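Local coordinates for polyprenyl synthetase (Nonlabens dokdonensis, PDB 6KD7), which probably acts as a magnesium-dependent geranylgeranyl pyrophosphate synthase, lengthening allylic isoprenoid diphosphates with isopentenyl units, at residues R8-E13 with D60-A65; N163-K168 with L201-Q206; D289-Y294 with Q321-K326. All blocks are in the same frame, centred on the assembly; numbering follows the deposited sequence.

Contact 1: R8-E13 with D60-A65; sequences RTTFLE and DAMNAA
M62 brings its thioether obliquely up to the ring of F11, a Met-aromatic contact in which SD stands 5.2 Å from the centroid of the F11 ring. The line from centroid to sulfur leans 71° off the ring normal. The closest ring atom is F11 CD1, 3.9 Å from M62 SD, and the sulfur is nearly as close to the backbone, with F11 CA at 4.0 Å from M62 SD. The thioether thus sits at the root of the ring as much as beside it. M62 reaches this place by leaving its backbone with CG anti to N (chi1 -168°) and then bending at both of its next torsions, which folds the chain and turns its methyl aside. That methyl meets T10, where CG2 lies 3.9 Å from M62 CE. T10 suits the margin of the contact: its methyl offers an apolar surface to M62, while OG1 is hydrogen-bonded to the carbonyl oxygen of S6, one turn back in the same helix.

The pair joins helix 4-18 to the start of helix 58-82 in the mainly helical isoprenoid synthase fold. Helix 58-82 later supplies H72 and L76 to the pyrophosphate pocket. The two short segments cross at -66°, with 10.7 Å between their axes, a separation spanned by the large side chains of F11 and M62.

Farther out on the ring, F11 turns an edge to A65. F11 CE1 is 4.0 Å from A65 C, which lies near the ring plane, and 4.2 Å from A65 CB. Alanine fits here because its small methyl lets the ring come up to the helix backbone itself. P44 of helix 42-54 also packs against F11, and L48 of that helix against A65.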
loop_
_atom_site.group_PDB
_atom_site.type_symbol
_atom_site.label_atom_id
_atom_site.label_comp_id
_atom_site.label_asym_id
_atom_site.label_seq_id
_atom_site.Cartn_x
_atom_site.Cartn_y
_atom_site.Cartn_z
ATOM N N ARG A 8 30.965 -23.877 27.320
ATOM C CA ARG A 8 29.830 -23.777 26.377
ATOM C C ARG A 8 28.959 -25.028 26.499
ATOM O O ARG A 8 27.743 -24.892 26.499
ATOM C CB ARG A 8 30.343 -23.568 24.952
ATOM C CG ARG A 8 29.277 -23.105 23.971
ATOM C CD ARG A 8 29.786 -22.805 22.577
ATOM N NE ARG A 8 30.622 -21.619 22.524
ATOM C CZ ARG A 8 31.946 -21.626 22.475
ATOM N NH1 ARG A 8 32.611 -20.488 22.427
ATOM N NH2 ARG A 8 32.604 -22.768 22.463
ATOM N N THR A 9 29.578 -26.189 26.688
ATOM C CA THR A 9 28.826 -27.461 26.693
ATOM C C THR A 9 27.946 -27.484 27.946
ATOM O O THR A 9 26.750 -27.833 27.831
ATOM C CB THR A 9 29.789 -28.656 26.528
ATOM O OG1 THR A 9 30.405 -28.576 25.240
ATOM C CG2 THR A 9 29.096 -29.994 26.649
ATOM N N THR A 10 28.524 -27.176 29.106
ATOM C CA THR A 10 27.800 -27.087 30.400
ATOM C C THR A 10 26.697 -26.018 30.260
ATOM O O THR A 10 25.559 -26.271 30.669
ATOM C CB THR A 10 28.721 -26.647 31.542
ATOM O OG1 THR A 10 29.977 -27.315 31.431
ATOM C CG2 THR A 10 28.096 -26.842 32.910
ATOM N N PHE A 11 27.044 -24.862 29.692
ATOM C CA PHE A 11 26.104 -23.722 29.546
ATOM C C PHE A 11 24.867 -24.160 28.766
ATOM O O PHE A 11 23.764 -23.924 29.306
ATOM C CB PHE A 11 26.749 -22.519 28.891
ATOM C CG PHE A 11 25.761 -21.411 28.675
ATOM C CD1 PHE A 11 25.371 -20.602 29.729
ATOM C CD2 PHE A 11 25.219 -21.188 27.422
ATOM C CE1 PHE A 11 24.441 -19.596 29.528
ATOM C CE2 PHE A 11 24.290 -20.180 27.231
ATOM C CZ PHE A 11 23.898 -19.389 28.281
ATOM N N LEU A 12 25.021 -24.884 27.651
ATOM C CA LEU A 12 23.876 -25.251 26.771
ATOM C C LEU A 12 23.036 -26.314 27.449
ATOM O O LEU A 12 21.802 -26.271 27.300
ATOM C CB LEU A 12 24.371 -25.669 25.388
ATOM C CG LEU A 12 25.026 -24.532 24.589
ATOM C CD1 LEU A 12 25.528 -25.026 23.231
ATOM C CD2 LEU A 12 24.083 -23.331 24.400
ATOM N N GLU A 13 23.646 -27.147 28.276
ATOM C CA GLU A 13 22.884 -28.126 29.092
ATOM C C GLU A 13 22.028 -27.373 30.119
ATOM O O GLU A 13 20.841 -27.702 30.259
ATOM C CB GLU A 13 23.831 -29.098 29.799
ATOM C CG GLU A 13 24.273 -30.256 28.912
ATOM C CD GLU A 13 25.610 -30.870 29.308
ATOM O OE1 GLU A 13 26.060 -30.622 30.444
ATOM O OE2 GLU A 13 26.215 -31.566 28.468
ATOM N N ASP A 60 27.911 -22.119 40.137
ATOM C CA ASP A 60 27.391 -21.058 41.031
ATOM C C ASP A 60 26.896 -19.899 40.154
ATOM O O ASP A 60 25.817 -19.384 40.446
ATOM C CB ASP A 60 28.406 -20.477 42.025
ATOM C CG ASP A 60 28.889 -21.395 43.150
ATOM O OD1 ASP A 60 28.061 -22.249 43.617
ATOM O OD2 ASP A 60 30.118 -21.253 43.530
ATOM N N ALA A 61 27.666 -19.538 39.127
ATOM C CA ALA A 61 27.441 -18.379 38.245
ATOM C C ALA A 61 26.386 -18.663 37.162
ATOM O O ALA A 61 26.045 -17.748 36.429
ATOM C CB ALA A 61 28.740 -17.954 37.641
ATOM N N MET A 62 25.887 -19.876 37.065
ATOM C CA MET A 62 25.197 -20.352 35.854
ATOM C C MET A 62 23.901 -19.542 35.670
ATOM O O MET A 62 23.686 -19.080 34.557
ATOM C CB MET A 62 24.840 -21.829 35.940
ATOM C CG MET A 62 24.380 -22.446 34.611
ATOM S SD MET A 62 25.574 -22.261 33.261
ATOM C CE MET A 62 26.967 -23.211 33.889
ATOM N N ASN A 63 23.059 -19.414 36.702
ATOM C CA ASN A 63 21.756 -18.701 36.571
ATOM C C ASN A 63 22.026 -17.266 36.073
ATOM O O ASN A 63 21.348 -16.841 35.129
ATOM C CB ASN A 63 20.942 -18.781 37.858
ATOM C CG ASN A 63 20.277 -20.130 38.028
ATOM O OD1 ASN A 63 20.385 -21.005 37.189
ATOM N ND2 ASN A 63 19.540 -20.291 39.104
ATOM N N ALA A 64 23.034 -16.584 36.598
ATOM C CA ALA A 64 23.391 -15.222 36.180
ATOM C C ALA A 64 23.889 -15.203 34.725
ATOM O O ALA A 64 23.624 -14.203 34.007
ATOM C CB ALA A 64 24.438 -14.645 37.067
ATOM N N ALA A 65 24.695 -16.184 34.339
ATOM C CA ALA A 65 25.188 -16.361 32.954
ATOM C C ALA A 65 23.979 -16.505 32.010
ATOM O O ALA A 65 23.930 -15.837 30.990
ATOM C CB ALA A 65 26.066 -17.596 32.867
#

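Contact 2: N163-K168 with L201-Q206; sequences NMIKLK and LGLAFQ
I165 turns its side chain into the angle between L203 and Q206, joining helix 158-183 to helix 188-215 deep in the helix bundle of the isoprenoid synthase fold. F205 and Q206 are the Phe-Gln pair that, in this family, precedes the second aspartate-rich motif, and F205 touches the bound pyrophosphate. The two segments cross steeply, at 110°, with axes 9.5 Å apart, so few residues meet and one side chain carries much of the packing.

At I165 both branches are engaged. CG1 takes the crowded position between the backbone N and the carbonyl carbon (chi1 61°), with its nearest partner L203 CD2 at 3.7 Å from I165 CG1. The chain runs on past the same methyl, I165 CD1 being 3.8 Å from L203 CD2. The other branch meets the aliphatic part of the glutamine: I165 CG2 and Q206 CG are 3.8 Å apart. A branched residue is apt here, since it fills two directions from one CB. Cutting I165 back to alanine would keep the contact of CB with Q206 CG but would probably open a gap beside L203 CD2, where CG1 and CD1 had packed.

K166 follows at the margin, contributing the beginning of its side chain while its ammonium group is carried off from helix 188-215. The long methylene chain lets lysine be apolar at its root and charged at its tip. L203, covered on another side by Y294, inserts CD2 against this root, at 4.0 Å from K166 CB and 3.9 Å from K166 CA.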
loop_
_atom_site.group_PDB
_atom_site.type_symbol
_atom_site.label_atom_id
_atom_site.label_comp_id
_atom_site.label_asym_id
_atom_site.label_seq_id
_atom_site.Cartn_x
_atom_site.Cartn_y
_atom_site.Cartn_z
ATOM N N ASN A 163 31.158 6.808 22.567
ATOM C CA ASN A 163 30.181 6.810 23.682
ATOM C C ASN A 163 28.967 5.955 23.284
ATOM O O ASN A 163 28.497 5.144 24.115
ATOM C CB ASN A 163 29.833 8.244 24.087
ATOM C CG ASN A 163 28.879 8.240 25.254
ATOM O OD1 ASN A 163 29.246 7.745 26.294
ATOM N ND2 ASN A 163 27.629 8.632 25.056
ATOM N N MET A 164 28.491 6.064 22.036
ATOM C CA MET A 164 27.283 5.319 21.639
ATOM C C MET A 164 27.596 3.811 21.641
ATOM O O MET A 164 26.816 3.022 22.261
ATOM C CB MET A 164 26.777 5.814 20.285
ATOM C CG MET A 164 25.579 5.027 19.756
ATOM S SD MET A 164 25.998 3.488 18.916
ATOM C CE MET A 164 26.787 4.111 17.428
ATOM N N ILE A 165 28.667 3.387 20.967
ATOM C CA ILE A 165 28.984 1.936 20.914
ATOM C C ILE A 165 29.368 1.406 22.304
ATOM O O ILE A 165 29.087 0.208 22.604
ATOM C CB ILE A 165 30.032 1.580 19.853
ATOM C CG1 ILE A 165 31.372 2.262 20.087
ATOM C CG2 ILE A 165 29.458 1.824 18.464
ATOM C CD1 ILE A 165 32.487 1.615 19.282
ATOM N N LYS A 166 29.863 2.262 23.184
ATOM C CA LYS A 166 30.151 1.805 24.560
ATOM C C LYS A 166 28.839 1.387 25.202
ATOM O O LYS A 166 28.753 0.224 25.710
ATOM C CB LYS A 166 30.842 2.896 25.375
ATOM C CG LYS A 166 31.118 2.478 26.817
ATOM C CD LYS A 166 31.798 3.553 27.619
ATOM C CE LYS A 166 31.087 3.875 28.899
ATOM N NZ LYS A 166 31.528 5.210 29.359
ATOM N N LEU A 167 27.855 2.293 25.194
ATOM C CA LEU A 167 26.511 2.021 25.786
ATOM C C LEU A 167 25.820 0.866 25.054
ATOM O O LEU A 167 25.188 0.012 25.703
ATOM C CB LEU A 167 25.675 3.303 25.730
ATOM C CG LEU A 167 26.199 4.447 26.594
ATOM C CD1 LEU A 167 25.482 5.749 26.333
ATOM C CD2 LEU A 167 26.036 4.101 28.058
ATOM N N LYS A 168 25.899 0.822 23.737
ATOM C CA LYS A 168 25.047 -0.107 22.966
ATOM C C LYS A 168 25.634 -1.523 22.984
ATOM O O LYS A 168 24.836 -2.473 22.899
ATOM C CB LYS A 168 24.911 0.374 21.518
ATOM C CG LYS A 168 23.803 -0.286 20.704
ATOM C CD LYS A 168 24.111 -0.193 19.236
ATOM C CE LYS A 168 22.938 0.261 18.398
ATOM N NZ LYS A 168 22.743 -0.581 17.189
ATOM N N LEU A 201 37.504 -4.385 26.034
ATOM C CA LEU A 201 37.367 -5.539 25.140
ATOM C C LEU A 201 36.183 -5.277 24.189
ATOM O O LEU A 201 36.227 -5.721 23.033
ATOM C CB LEU A 201 37.136 -6.799 25.979
ATOM C CG LEU A 201 37.056 -8.104 25.201
ATOM C CD1 LEU A 201 38.423 -8.561 24.707
ATOM C CD2 LEU A 201 36.428 -9.196 26.041
ATOM N N GLY A 202 35.092 -4.754 24.735
ATOM C CA GLY A 202 33.812 -4.631 24.010
ATOM C C GLY A 202 33.967 -3.566 22.932
ATOM O O GLY A 202 33.508 -3.788 21.816
ATOM N N LEU A 203 34.682 -2.500 23.249
ATOM C CA LEU A 203 34.976 -1.435 22.276
ATOM C C LEU A 203 35.872 -1.975 21.151
ATOM O O LEU A 203 35.591 -1.708 19.980
ATOM C CB LEU A 203 35.586 -0.250 23.015
ATOM C CG LEU A 203 34.611 0.605 23.825
ATOM C CD1 LEU A 203 35.379 1.631 24.669
ATOM C CD2 LEU A 203 33.607 1.329 22.924
ATOM N N ALA A 204 36.917 -2.728 21.467
ATOM C CA ALA A 204 37.764 -3.361 20.446
ATOM C C ALA A 204 36.885 -4.255 19.579
ATOM O O ALA A 204 37.055 -4.289 18.356
ATOM C CB ALA A 204 38.896 -4.148 21.094
ATOM N N PHE A 205 36.059 -5.063 20.202
ATOM C CA PHE A 205 35.228 -6.050 19.470
ATOM C C PHE A 205 34.297 -5.305 18.452
ATOM O O PHE A 205 34.125 -5.726 17.297
ATOM C CB PHE A 205 34.479 -6.883 20.510
ATOM C CG PHE A 205 33.695 -8.043 19.971
ATOM C CD1 PHE A 205 34.320 -9.018 19.189
ATOM C CD2 PHE A 205 32.341 -8.182 20.265
ATOM C CE1 PHE A 205 33.609 -10.101 18.688
ATOM C CE2 PHE A 205 31.637 -9.286 19.780
ATOM C CZ PHE A 205 32.255 -10.216 18.962
ATOM N N GLN A 206 33.673 -4.215 18.875
ATOM C CA GLN A 206 32.691 -3.478 18.058
ATOM C C GLN A 206 33.443 -2.733 16.955
ATOM O O GLN A 206 32.945 -2.736 15.819
ATOM C CB GLN A 206 31.886 -2.515 18.906
ATOM C CG GLN A 206 30.904 -1.704 18.094
ATOM C CD GLN A 206 29.976 -2.539 17.250
ATOM O OE1 GLN A 206 29.757 -2.224 16.084
ATOM N NE2 GLN A 206 29.420 -3.584 17.830
#

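Contact 3: D289-Y294 with Q321-K326; sequences DAIESY and QLMGRK
E292 OE1 makes a short salt bridge to R325 NH1, 2.6 Å between the two atoms. The guanidinium carbon follows behind, with R325 CZ 3.4 Å from E292 OE1, and the other terminal nitrogen, R325 NH2, is 3.6 Å from that oxygen. A single oxygen therefore faces the arginine obliquely, and the carboxylate and guanidinium planes are turned 43° apart, unlike a flat, two-pronged pairing. The second oxygen, E292 OE2, looks instead to Q296 NE2 in a weak hydrogen bond. The long, flexible chains suit this site: E292 bends at chi2 (62°) and R325 at chi3, and the two side chains meet at about a right angle. The bridge lies at the outer margin, where the arginine is exposed and water probably weakens the attraction.

The arginine can come forward because the chain turns sharply just before it. Helix 309-322 ends in a Schellman motif with G324 as its C-prime residue, G324 N lying 3.1 Å from Q321 O. The positive phi of G324 (58°) favours glycine, and the reversal sends R325 out of the helical path toward helix 283-303. The contact thus ties the end of one C-terminal helix of the isoprenoid synthase fold to the middle of the preceding one.

Beneath the charged pair lies a small apolar touch. I291 CG2 is 4.0 Å from M323 CG, and the two side chains pass at a slant. I291 also packs on L207 of helix 188-215, so its branched form serves two neighbours, while M323, buried at the helix end, bends its flexible chain beside T295.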
loop_
_atom_site.group_PDB
_atom_site.type_symbol
_atom_site.label_atom_id
_atom_site.label_comp_id
_atom_site.label_asym_id
_atom_site.label_seq_id
_atom_site.Cartn_x
_atom_site.Cartn_y
_atom_site.Cartn_z
ATOM N N ASP A 289 44.109 0.670 13.899
ATOM C CA ASP A 289 44.887 1.256 15.018
ATOM C C ASP A 289 44.003 1.342 16.269
ATOM O O ASP A 289 44.475 1.013 17.363
ATOM C CB ASP A 289 45.482 2.630 14.682
ATOM C CG ASP A 289 46.600 2.548 13.649
ATOM O OD1 ASP A 289 47.043 1.389 13.290
ATOM O OD2 ASP A 289 46.953 3.630 13.125
ATOM N N ALA A 290 42.766 1.793 16.132
ATOM C CA ALA A 290 41.887 1.962 17.302
ATOM C C ALA A 290 41.579 0.575 17.891
ATOM O O ALA A 290 41.525 0.474 19.123
ATOM C CB ALA A 290 40.652 2.734 16.916
ATOM N N ILE A 291 41.406 -0.459 17.069
ATOM C CA ILE A 291 41.127 -1.838 17.564
ATOM C C ILE A 291 42.335 -2.335 18.371
ATOM O O ILE A 291 42.145 -2.935 19.479
ATOM C CB ILE A 291 40.829 -2.781 16.405
ATOM C CG1 ILE A 291 39.516 -2.414 15.707
ATOM C CG2 ILE A 291 40.797 -4.217 16.874
ATOM C CD1 ILE A 291 39.390 -3.036 14.348
ATOM N N GLU A 292 43.519 -2.135 17.796
ATOM C CA GLU A 292 44.835 -2.503 18.376
ATOM C C GLU A 292 44.935 -1.783 19.725
ATOM O O GLU A 292 45.209 -2.420 20.744
ATOM C CB GLU A 292 45.964 -2.111 17.410
ATOM C CG GLU A 292 47.352 -1.979 18.034
ATOM C CD GLU A 292 47.917 -3.257 18.656
ATOM O OE1 GLU A 292 47.347 -4.361 18.431
ATOM O OE2 GLU A 292 48.913 -3.150 19.411
ATOM N N SER A 293 44.623 -0.504 19.740
ATOM C CA SER A 293 44.778 0.357 20.923
ATOM C C SER A 293 43.836 -0.109 22.046
ATOM O O SER A 293 44.285 -0.213 23.209
ATOM C CB SER A 293 44.564 1.756 20.515
ATOM O OG SER A 293 44.525 2.586 21.657
ATOM N N TYR A 294 42.576 -0.389 21.721
ATOM C CA TYR A 294 41.621 -0.897 22.739
ATOM C C TYR A 294 42.049 -2.283 23.223
ATOM O O TYR A 294 41.853 -2.584 24.384
ATOM C CB TYR A 294 40.172 -0.836 22.261
ATOM C CG TYR A 294 39.582 0.541 22.362
ATOM C CD1 TYR A 294 39.275 1.091 23.590
ATOM C CD2 TYR A 294 39.361 1.303 21.236
ATOM C CE1 TYR A 294 38.751 2.363 23.698
ATOM C CE2 TYR A 294 38.829 2.575 21.323
ATOM C CZ TYR A 294 38.528 3.108 22.559
ATOM O OH TYR A 294 38.007 4.356 22.650
ATOM N N GLN A 321 42.357 -14.136 20.694
ATOM C CA GLN A 321 41.587 -14.986 19.759
ATOM C C GLN A 321 40.305 -14.262 19.318
ATOM O O GLN A 321 39.980 -14.349 18.142
ATOM C CB GLN A 321 41.261 -16.312 20.437
ATOM C CG GLN A 321 40.487 -17.271 19.550
ATOM C CD GLN A 321 39.772 -18.347 20.329
ATOM O OE1 GLN A 321 40.383 -19.129 21.052
ATOM N NE2 GLN A 321 38.457 -18.398 20.181
ATOM N N LEU A 322 39.640 -13.542 20.223
ATOM C CA LEU A 322 38.335 -12.884 19.939
ATOM C C LEU A 322 38.557 -11.855 18.829
ATOM O O LEU A 322 37.712 -11.773 17.947
ATOM C CB LEU A 322 37.798 -12.191 21.197
ATOM C CG LEU A 322 36.415 -11.549 21.061
ATOM C CD1 LEU A 322 35.333 -12.595 20.839
ATOM C CD2 LEU A 322 36.096 -10.697 22.277
ATOM N N MET A 323 39.711 -11.196 18.841
ATOM C CA MET A 323 40.061 -10.084 17.921
ATOM C C MET A 323 40.730 -10.623 16.651
ATOM O O MET A 323 41.391 -9.853 15.968
ATOM C CB MET A 323 41.004 -9.110 18.626
ATOM C CG MET A 323 40.421 -7.732 18.839
ATOM S SD MET A 323 38.739 -7.710 19.456
ATOM C CE MET A 323 39.006 -8.051 21.189
ATOM N N GLY A 324 40.552 -11.912 16.383
ATOM C CA GLY A 324 41.121 -12.638 15.226
ATOM C C GLY A 324 42.648 -12.591 15.130
ATOM O O GLY A 324 43.148 -12.685 13.993
ATOM N N ARG A 325 43.369 -12.463 16.256
ATOM C CA ARG A 325 44.860 -12.556 16.368
ATOM C C ARG A 325 45.249 -13.933 16.955
ATOM O O ARG A 325 44.351 -14.755 17.266
ATOM C CB ARG A 325 45.415 -11.392 17.204
ATOM C CG ARG A 325 45.257 -10.015 16.573
ATOM C CD ARG A 325 45.441 -8.863 17.554
ATOM N NE ARG A 325 46.815 -8.703 18.061
ATOM C CZ ARG A 325 47.288 -7.691 18.826
ATOM N NH1 ARG A 325 46.517 -6.686 19.216
ATOM N NH2 ARG A 325 48.556 -7.694 19.213
ATOM N N LYS A 326 46.549 -14.183 17.088
ATOM C CA LYS A 326 46.991 -15.508 17.590
ATOM C C LYS A 326 47.669 -15.349 18.951
ATOM O O LYS A 326 48.125 -14.241 19.265
ATOM C CB LYS A 326 47.827 -16.260 16.550
ATOM C CG LYS A 326 47.779 -17.775 16.680
ATOM C CD LYS A 326 48.054 -18.505 15.383
ATOM C CE LYS A 326 46.918 -18.392 14.389
ATOM N NZ LYS A 326 47.104 -19.310 13.241
#

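How the contacts relate
Measured from the centre of each contact to the centre of the chain, contact 2 lies deepest, at about 8 Å; contact 3 is partly exposed at about 15 Å, and contact 1, although buried, is the most peripheral at about 19 Å. Chemistry follows place. The two buried contacts are apolar across their segments, sulfur and ring in the first, aliphatic branches in the second, whereas contact 3 adds a salt bridge at its open margin. Contacts 2 and 3 share no helix but touch directly: helix 188-215 lies under both partners of contact 3, with L203 CD1 3.6 Å from Y294 CE1 and L201 CD1 3.6 Å from M323 CE. Contact 1 touches neither.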